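Local coordinates for protein Cbs-cp12 (Microcystis aeruginosa PCC 7806, PDB 5NMU) that probably takes part in the redox regulation of photosynthesis, as a hexamer-forming fusion of a CBS domain pair with a CP12 domain, at residues A[71-74]-A[75-78]; A[95-98]-A[99-103]; A[166-169]-A[170-173]. All coordinates share one frame; numbering follows the deposited sequence.

Interaction 1: residues A[71-74]-A[75-78]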
loop_
_atom_site.group_PDB
_atom_site.type_symbol
_atom_site.label_atom_id
_atom_site.label_comp_id
_atom_site.label_asym_id
_atom_site.label_seq_id
_atom_site.Cartn_x
_atom_site.Cartn_y
_atom_site.Cartn_z
ATOM N N THR A 71 18.534 -23.171 -6.324
ATOM C CA THR A 71 18.340 -22.918 -7.752
ATOM C C THR A 71 17.978 -21.491 -8.027
ATOM O O THR A 71 18.455 -20.956 -9.013
ATOM C CB THR A 71 17.232 -23.791 -8.379
ATOM O OG1 THR A 71 16.089 -23.759 -7.531
ATOM C CG2 THR A 71 17.701 -25.223 -8.562
ATOM N N MET A 72 17.166 -20.851 -7.190
ATOM C CA MET A 72 16.891 -19.380 -7.362
ATOM C C MET A 72 18.153 -18.482 -7.307
ATOM O O MET A 72 19.078 -18.721 -6.515
ATOM C CB MET A 72 15.899 -18.892 -6.307
ATOM C CG MET A 72 14.447 -19.243 -6.568
ATOM S SD MET A 72 13.339 -18.150 -5.638
ATOM C CE MET A 72 13.160 -16.689 -6.642
ATOM N N ARG A 73 18.164 -17.413 -8.111
ATOM C CA ARG A 73 19.305 -16.500 -8.163
ATOM C C ARG A 73 18.967 -15.164 -7.507
ATOM O O ARG A 73 17.811 -14.801 -7.393
ATOM C CB ARG A 73 19.716 -16.262 -9.607
ATOM C CG ARG A 73 20.122 -17.531 -10.357
ATOM C CD ARG A 73 21.439 -18.097 -9.873
ATOM N NE ARG A 73 21.818 -19.292 -10.633
ATOM C CZ ARG A 73 22.998 -19.899 -10.571
ATOM N NH1 ARG A 73 23.983 -19.461 -9.779
ATOM N NH2 ARG A 73 23.202 -20.956 -11.328
ATOM N N VAL A 74 20.002 -14.450 -7.084
ATOM C CA VAL A 74 19.866 -13.177 -6.400
ATOM C C VAL A 74 19.156 -12.168 -7.285
ATOM O O VAL A 74 18.275 -11.457 -6.817
ATOM C CB VAL A 74 21.228 -12.629 -5.930
ATOM C CG1 VAL A 74 21.140 -11.168 -5.473
ATOM C CG2 VAL A 74 21.736 -13.481 -4.781
ATOM N N TYR A 75 19.472 -12.158 -8.578
ATOM C CA TYR A 75 18.802 -11.226 -9.474
ATOM C C TYR A 75 17.286 -11.342 -9.465
ATOM O O TYR A 75 16.607 -10.329 -9.734
ATOM C CB TYR A 75 19.338 -11.322 -10.895
ATOM C CG TYR A 75 19.037 -12.588 -11.659
ATOM C CD1 TYR A 75 17.811 -12.757 -12.307
ATOM C CD2 TYR A 75 20.015 -13.588 -11.809
ATOM C CE1 TYR A 75 17.555 -13.873 -13.073
ATOM C CE2 TYR A 75 19.750 -14.740 -12.563
ATOM C CZ TYR A 75 18.518 -14.855 -13.156
ATOM O OH TYR A 75 18.254 -15.915 -13.892
ATOM N N GLU A 76 16.757 -12.534 -9.154
ATOM C CA GLU A 76 15.313 -12.699 -9.126
ATOM C C GLU A 76 14.671 -12.042 -7.910
ATOM O O GLU A 76 13.498 -11.795 -7.951
ATOM C CB GLU A 76 14.899 -14.172 -9.170
ATOM C CG GLU A 76 15.444 -14.975 -10.356
ATOM C CD GLU A 76 15.174 -16.456 -10.175
ATOM O OE1 GLU A 76 13.996 -16.861 -10.227
ATOM O OE2 GLU A 76 16.124 -17.200 -9.917
ATOM N N ILE A 77 15.411 -11.778 -6.826
ATOM C CA ILE A 77 14.822 -11.195 -5.611
ATOM C C ILE A 77 15.344 -9.792 -5.222
ATOM O O ILE A 77 14.677 -9.082 -4.459
ATOM C CB ILE A 77 14.891 -12.161 -4.402
ATOM C CG1 ILE A 77 16.295 -12.563 -4.060
ATOM C CG2 ILE A 77 14.093 -13.432 -4.710
ATOM C CD1 ILE A 77 16.417 -13.222 -2.694
ATOM N N MET A 78 16.508 -9.403 -5.752
ATOM C CA MET A 78 17.149 -8.163 -5.378
ATOM C C MET A 78 16.364 -6.947 -5.805
ATOM O O MET A 78 15.494 -7.034 -6.676
ATOM C CB MET A 78 18.533 -8.078 -6.002
ATOM C CG MET A 78 18.568 -7.767 -7.489
ATOM S SD MET A 78 20.216 -8.046 -8.134
ATOM C CE MET A 78 19.931 -7.768 -9.896
#
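The turn at 73-78, in the loop between helix 55-63 and helix 91-101 of the CBS pair, is closed by i to i+3 and i to i+4 backbone bonds from Arg73 and Val74 to Glu76, Ile77 and Met78. The first runs from Glu76 N to Arg73 O. Val74 O then takes two donors: Ile77 N stands above the carbonyl plane, and Met78 N lies nearly in line with the C=O bond, at 2.9 Å from Val74 O. Glu76 closes the turn a second way. Its side chain runs back along the chain, and Arg73 N donates to Glu76 OE2 at 2.7 Å. This bond is nearly straight, but it meets the anti side of the oxygen, 33° out of the carboxylate plane. The Tyr75 ring leans obliquely against Arg73. Tyr75 CG sits between its own backbone N and carbonyl carbon (chi1 69°), which swings the ring back over the preceding residues. Tyr75 CE2 lies 3.3 Å from Arg73 CB and 3.6 Å from Arg73 CG. Beyond CG the arginine leads away from the ring, and its guanidinium forms salt bridges with Glu147 and Asp148 of the second subunit. With an alanine here in place of the tyrosine, CB and CG of Arg73 would probably lose the ring beside them, and the start of that side chain would be less firmly placed. The apolar side of the turn faces the first CBS repeat. Val74 and Ile77 both pack on Val53, and Met72 and Ile77 on Val62. Met72 bends at its last torsion (chi3 84°), and its methyl CE comes to 3.9 Å from Ile77 CG2 and 3.7 Å from Glu76 OE1.

Interaction 2: residues A[95-98]-A[99-103]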
loop_
_atom_site.group_PDB
_atom_site.type_symbol
_atom_site.label_atom_id
_atom_site.label_comp_id
_atom_site.label_asym_id
_atom_site.label_seq_id
_atom_site.Cartn_x
_atom_site.Cartn_y
_atom_site.Cartn_z
ATOM N N ALA A 95 16.753 8.534 8.365
ATOM C CA ALA A 95 15.522 7.998 9.010
ATOM C C ALA A 95 14.331 8.329 8.144
ATOM O O ALA A 95 13.513 7.487 7.863
ATOM C CB ALA A 95 15.326 8.594 10.397
ATOM N N ARG A 96 14.284 9.570 7.679
ATOM C CA ARG A 96 13.147 10.044 6.892
ATOM C C ARG A 96 13.096 9.395 5.528
ATOM O O ARG A 96 12.000 9.013 5.110
ATOM C CB ARG A 96 13.176 11.546 6.747
ATOM C CG ARG A 96 11.967 12.092 6.025
ATOM C CD ARG A 96 11.972 13.561 6.138
ATOM N NE ARG A 96 10.712 14.085 5.613
ATOM C CZ ARG A 96 9.581 14.249 6.307
ATOM N NH1 ARG A 96 9.491 13.919 7.605
ATOM N NH2 ARG A 96 8.530 14.768 5.669
ATOM N N LEU A 97 14.256 9.287 4.847
ATOM C CA LEU A 97 14.331 8.541 3.592
ATOM C C LEU A 97 13.737 7.122 3.735
ATOM O O LEU A 97 12.981 6.642 2.858
ATOM C CB LEU A 97 15.807 8.401 3.137
ATOM C CG LEU A 97 16.106 7.709 1.807
ATOM C CD1 LEU A 97 15.435 8.383 0.635
ATOM C CD2 LEU A 97 17.591 7.577 1.527
ATOM N N PHE A 98 14.187 6.427 4.783
ATOM C CA PHE A 98 13.804 5.030 5.005
ATOM C C PHE A 98 12.288 4.959 5.236
ATOM O O PHE A 98 11.634 4.113 4.645
ATOM C CB PHE A 98 14.570 4.413 6.155
ATOM C CG PHE A 98 15.999 4.036 5.845
ATOM C CD1 PHE A 98 16.600 4.289 4.609
ATOM C CD2 PHE A 98 16.754 3.452 6.833
ATOM C CE1 PHE A 98 17.929 3.920 4.373
ATOM C CE2 PHE A 98 18.065 3.075 6.622
ATOM C CZ PHE A 98 18.666 3.320 5.394
ATOM N N ALA A 99 11.749 5.884 6.034
ATOM C CA ALA A 99 10.300 5.951 6.286
ATOM C C ALA A 99 9.507 6.199 5.010
ATOM O O ALA A 99 8.529 5.521 4.770
ATOM C CB ALA A 99 9.973 7.011 7.334
ATOM N N GLN A 100 9.989 7.110 4.169
ATOM C CA GLN A 100 9.282 7.507 2.970
ATOM C C GLN A 100 9.343 6.488 1.855
ATOM O O GLN A 100 8.408 6.447 1.055
ATOM C CB GLN A 100 9.846 8.792 2.349
ATOM C CG GLN A 100 9.555 10.054 3.147
ATOM C CD GLN A 100 10.282 11.272 2.582
ATOM O OE1 GLN A 100 9.924 12.388 2.899
ATOM N NE2 GLN A 100 11.327 11.059 1.765
ATOM N N THR A 101 10.471 5.806 1.713
ATOM C CA THR A 101 10.604 4.760 0.728
ATOM C C THR A 101 10.227 3.363 1.300
ATOM O O THR A 101 10.208 2.432 0.548
ATOM C CB THR A 101 12.022 4.745 0.080
ATOM O OG1 THR A 101 13.025 4.389 1.041
ATOM C CG2 THR A 101 12.364 6.169 -0.489
ATOM N N ARG A 102 9.971 3.244 2.603
ATOM C CA ARG A 102 9.606 1.995 3.264
ATOM C C ARG A 102 10.687 0.966 3.078
ATOM O O ARG A 102 10.367 -0.125 2.666
ATOM C CB ARG A 102 8.288 1.402 2.729
ATOM C CG ARG A 102 7.076 2.350 2.670
ATOM C CD ARG A 102 6.185 2.277 3.917
ATOM N NE ARG A 102 6.318 3.441 4.821
ATOM C CZ ARG A 102 6.047 3.446 6.143
ATOM N NH1 ARG A 102 5.661 2.320 6.818
ATOM N NH2 ARG A 102 6.212 4.600 6.815
ATOM N N ILE A 103 11.947 1.316 3.336
ATOM C CA ILE A 103 13.032 0.353 3.391
ATOM C C ILE A 103 13.629 0.404 4.765
ATOM O O ILE A 103 13.333 1.316 5.526
ATOM C CB ILE A 103 14.148 0.612 2.368
ATOM C CG1 ILE A 103 14.738 2.012 2.571
ATOM C CG2 ILE A 103 13.601 0.374 0.946
ATOM C CD1 ILE A 103 15.869 2.314 1.614
#
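Hydrogen bonds between main-chain atoms link Ala99 to Ala95, Gln100 to Arg96 and Thr101 to Leu97 in the usual helical i to i+4 pattern. Leu97 O takes a second bond, from Thr101 OG1 at 2.9 Å. The hydroxyl lies between the backbone N and carbonyl carbon of Thr101 (chi1 66°), where it reaches Leu97 O from the face opposite to Thr101 N. Here helix 91-101 ends in a Schellman motif. Arg102 turns to positive phi (59°), and Ile103 N bonds to Phe98 O at 3.1 Å. A weak bond from Arg102 N to Ala99 O at 3.5 Å completes the motif. The Arg102 side chain curls back, and NE and NH2 both give weak bonds to Ala99 O. The apolar contact joins the same two ends of the motif. Ile103 crosses Phe98 at about a right angle, with Ile103 CG1 3.6 Å from Phe98 CD1 and Ile103 CD1 3.7 Å from that same ring carbon. Leu97 CD1 meets the methyl Thr101 CG2 at 3.9 Å. Among the polar side chains, the extended Arg96 brings NE to 3.3 Å from Gln100 OE1, with guanidinium and amide planes 68° apart. Gln100 NE2 bonds to Pro81 O of the second subunit. Ile103 O is bonded to Tyr60 OH of the third subunit.

Interaction 3: residues A[166-169]-A[170-173]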
loop_
_atom_site.group_PDB
_atom_site.type_symbol
_atom_site.label_atom_id
_atom_site.label_comp_id
_atom_site.label_asym_id
_atom_site.label_seq_id
_atom_site.Cartn_x
_atom_site.Cartn_y
_atom_site.Cartn_z
ATOM N N ALA A 166 3.780 37.408 15.791
ATOM C CA ALA A 166 4.449 36.750 14.682
ATOM C C ALA A 166 5.961 36.629 14.829
ATOM O O ALA A 166 6.527 35.591 14.488
ATOM C CB ALA A 166 4.063 37.357 13.355
ATOM N N TRP A 167 6.642 37.662 15.339
ATOM C CA TRP A 167 8.049 37.468 15.681
ATOM C C TRP A 167 8.280 36.490 16.827
ATOM O O TRP A 167 9.351 35.853 16.890
ATOM C CB TRP A 167 8.751 38.785 15.941
ATOM C CG TRP A 167 8.960 39.518 14.705
ATOM C CD1 TRP A 167 8.271 40.590 14.267
ATOM C CD2 TRP A 167 9.908 39.202 13.706
ATOM N NE1 TRP A 167 8.768 41.009 13.062
ATOM C CE2 TRP A 167 9.773 40.154 12.688
ATOM C CE3 TRP A 167 10.901 38.208 13.584
ATOM C CZ2 TRP A 167 10.585 40.157 11.567
ATOM C CZ3 TRP A 167 11.714 38.207 12.442
ATOM C CH2 TRP A 167 11.550 39.170 11.462
ATOM N N ASP A 168 7.324 36.361 17.743
ATOM C CA ASP A 168 7.456 35.326 18.782
ATOM C C ASP A 168 7.435 33.881 18.217
ATOM O O ASP A 168 8.136 33.010 18.718
ATOM C CB ASP A 168 6.438 35.491 19.912
ATOM C CG ASP A 168 6.821 36.626 20.932
ATOM O OD1 ASP A 168 8.020 37.016 21.179
ATOM O OD2 ASP A 168 5.848 37.124 21.516
ATOM N N VAL A 169 6.678 33.645 17.157
ATOM C CA VAL A 169 6.766 32.345 16.411
ATOM C C VAL A 169 8.209 32.156 15.928
ATOM O O VAL A 169 8.797 31.108 16.166
ATOM C CB VAL A 169 5.779 32.274 15.225
ATOM C CG1 VAL A 169 5.898 30.927 14.470
ATOM C CG2 VAL A 169 4.344 32.494 15.710
ATOM N N VAL A 170 8.826 33.198 15.339
ATOM C CA VAL A 170 10.230 33.065 14.871
ATOM C C VAL A 170 11.208 32.754 16.018
ATOM O O VAL A 170 12.073 31.849 15.922
ATOM C CB VAL A 170 10.727 34.319 14.114
ATOM C CG1 VAL A 170 12.210 34.219 13.777
ATOM C CG2 VAL A 170 9.868 34.534 12.873
ATOM N N GLU A 171 11.059 33.523 17.083
ATOM C CA GLU A 171 11.916 33.415 18.243
ATOM C C GLU A 171 11.908 31.962 18.797
ATOM O O GLU A 171 12.964 31.366 19.006
ATOM C CB GLU A 171 11.533 34.499 19.300
ATOM C CG GLU A 171 11.603 34.034 20.772
ATOM C CD GLU A 171 11.687 35.169 21.826
ATOM O OE1 GLU A 171 12.749 35.206 22.487
ATOM O OE2 GLU A 171 10.706 35.975 22.011
ATOM N N GLU A 172 10.717 31.425 19.038
ATOM C CA GLU A 172 10.554 30.062 19.557
ATOM C C GLU A 172 11.213 29.051 18.648
ATOM O O GLU A 172 11.999 28.227 19.119
ATOM C CB GLU A 172 9.063 29.730 19.778
ATOM C CG GLU A 172 8.405 30.553 20.914
ATOM C CD GLU A 172 9.046 30.264 22.273
ATOM O OE1 GLU A 172 9.002 29.073 22.679
ATOM O OE2 GLU A 172 9.628 31.199 22.917
ATOM N N LEU A 173 10.951 29.151 17.340
ATOM C CA LEU A 173 11.581 28.248 16.371
ATOM C C LEU A 173 13.105 28.416 16.415
ATOM O O LEU A 173 13.805 27.420 16.371
ATOM C CB LEU A 173 11.054 28.428 14.943
ATOM C CG LEU A 173 9.553 28.128 14.705
ATOM C CD1 LEU A 173 9.101 28.706 13.383
ATOM C CD2 LEU A 173 9.223 26.635 14.729
#
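Ala166 opens the contact with its carbonyl, which accepts a long, weak bond from Val170 N at 3.4 Å. Trp167 follows. Its carbonyl takes a stronger bond from Glu171 N at 2.9 Å. Its indole lies beside Val170, the two side chains pointing the same way. The six-membered ring does the touching: Trp167 CE3 is 3.9 Å from Val170 CG2, in an oblique approach. The Trp167 CG atom is anti to the carbonyl carbon (chi1 -72°), and this turns the ring toward the Val170 branch. These two residues face the other arm of the CP12 helical hairpin. Helix 161-178 folds back along helix 138-156, and a disulfide between Cys153 and Cys163 ties the two helices together. Trp167 packs on Ala149 and Cys153, and Val170 on Arg146. The next residue, Asp168, is on the exposed side. Its carbonyl holds Glu172 N in an almost straight bond. Its carboxylate runs alongside that of Glu171, with Asp168 OD1 only 3.0 Å from Glu171 OE2 and the planes 28° apart. Two negative groups so close would probably raise the proton affinity of at least one of them. Both residues also touch a crystal neighbour, so their rotations may partly reflect the lattice. Val169 ends the segment. Its carbonyl accepts from Leu173 N at 3.1 Å. Beside that bond, Val169 CG1 lies 4.0 Å from Leu173 CD1, the side chains running the same way. Leu173 also rests on Glu141 of helix 138-156.

How the interactions relate
All three contacts are local. Interaction 1, a loop turn against the first CBS repeat, is the most buried, with four of seven touching residues buried and one exposed. Interaction 2, a helix end in the second repeat, is partly buried between subunits. Their centres are 24 Å apart, and both meet the second subunit: interaction 1 through packing and the outward salt bridges of Arg73, interaction 2 through packing and a hydrogen bond from a side-chain amide. Interaction 2 also meets a third subunit. Interaction 3, mid-helix in the CP12 hairpin, is the most open, with four of eight exposed, and no other chain of the assembly touches it. Its outer side carries crowded acids, whereas interaction 1 uses its acid to hold a backbone N-H.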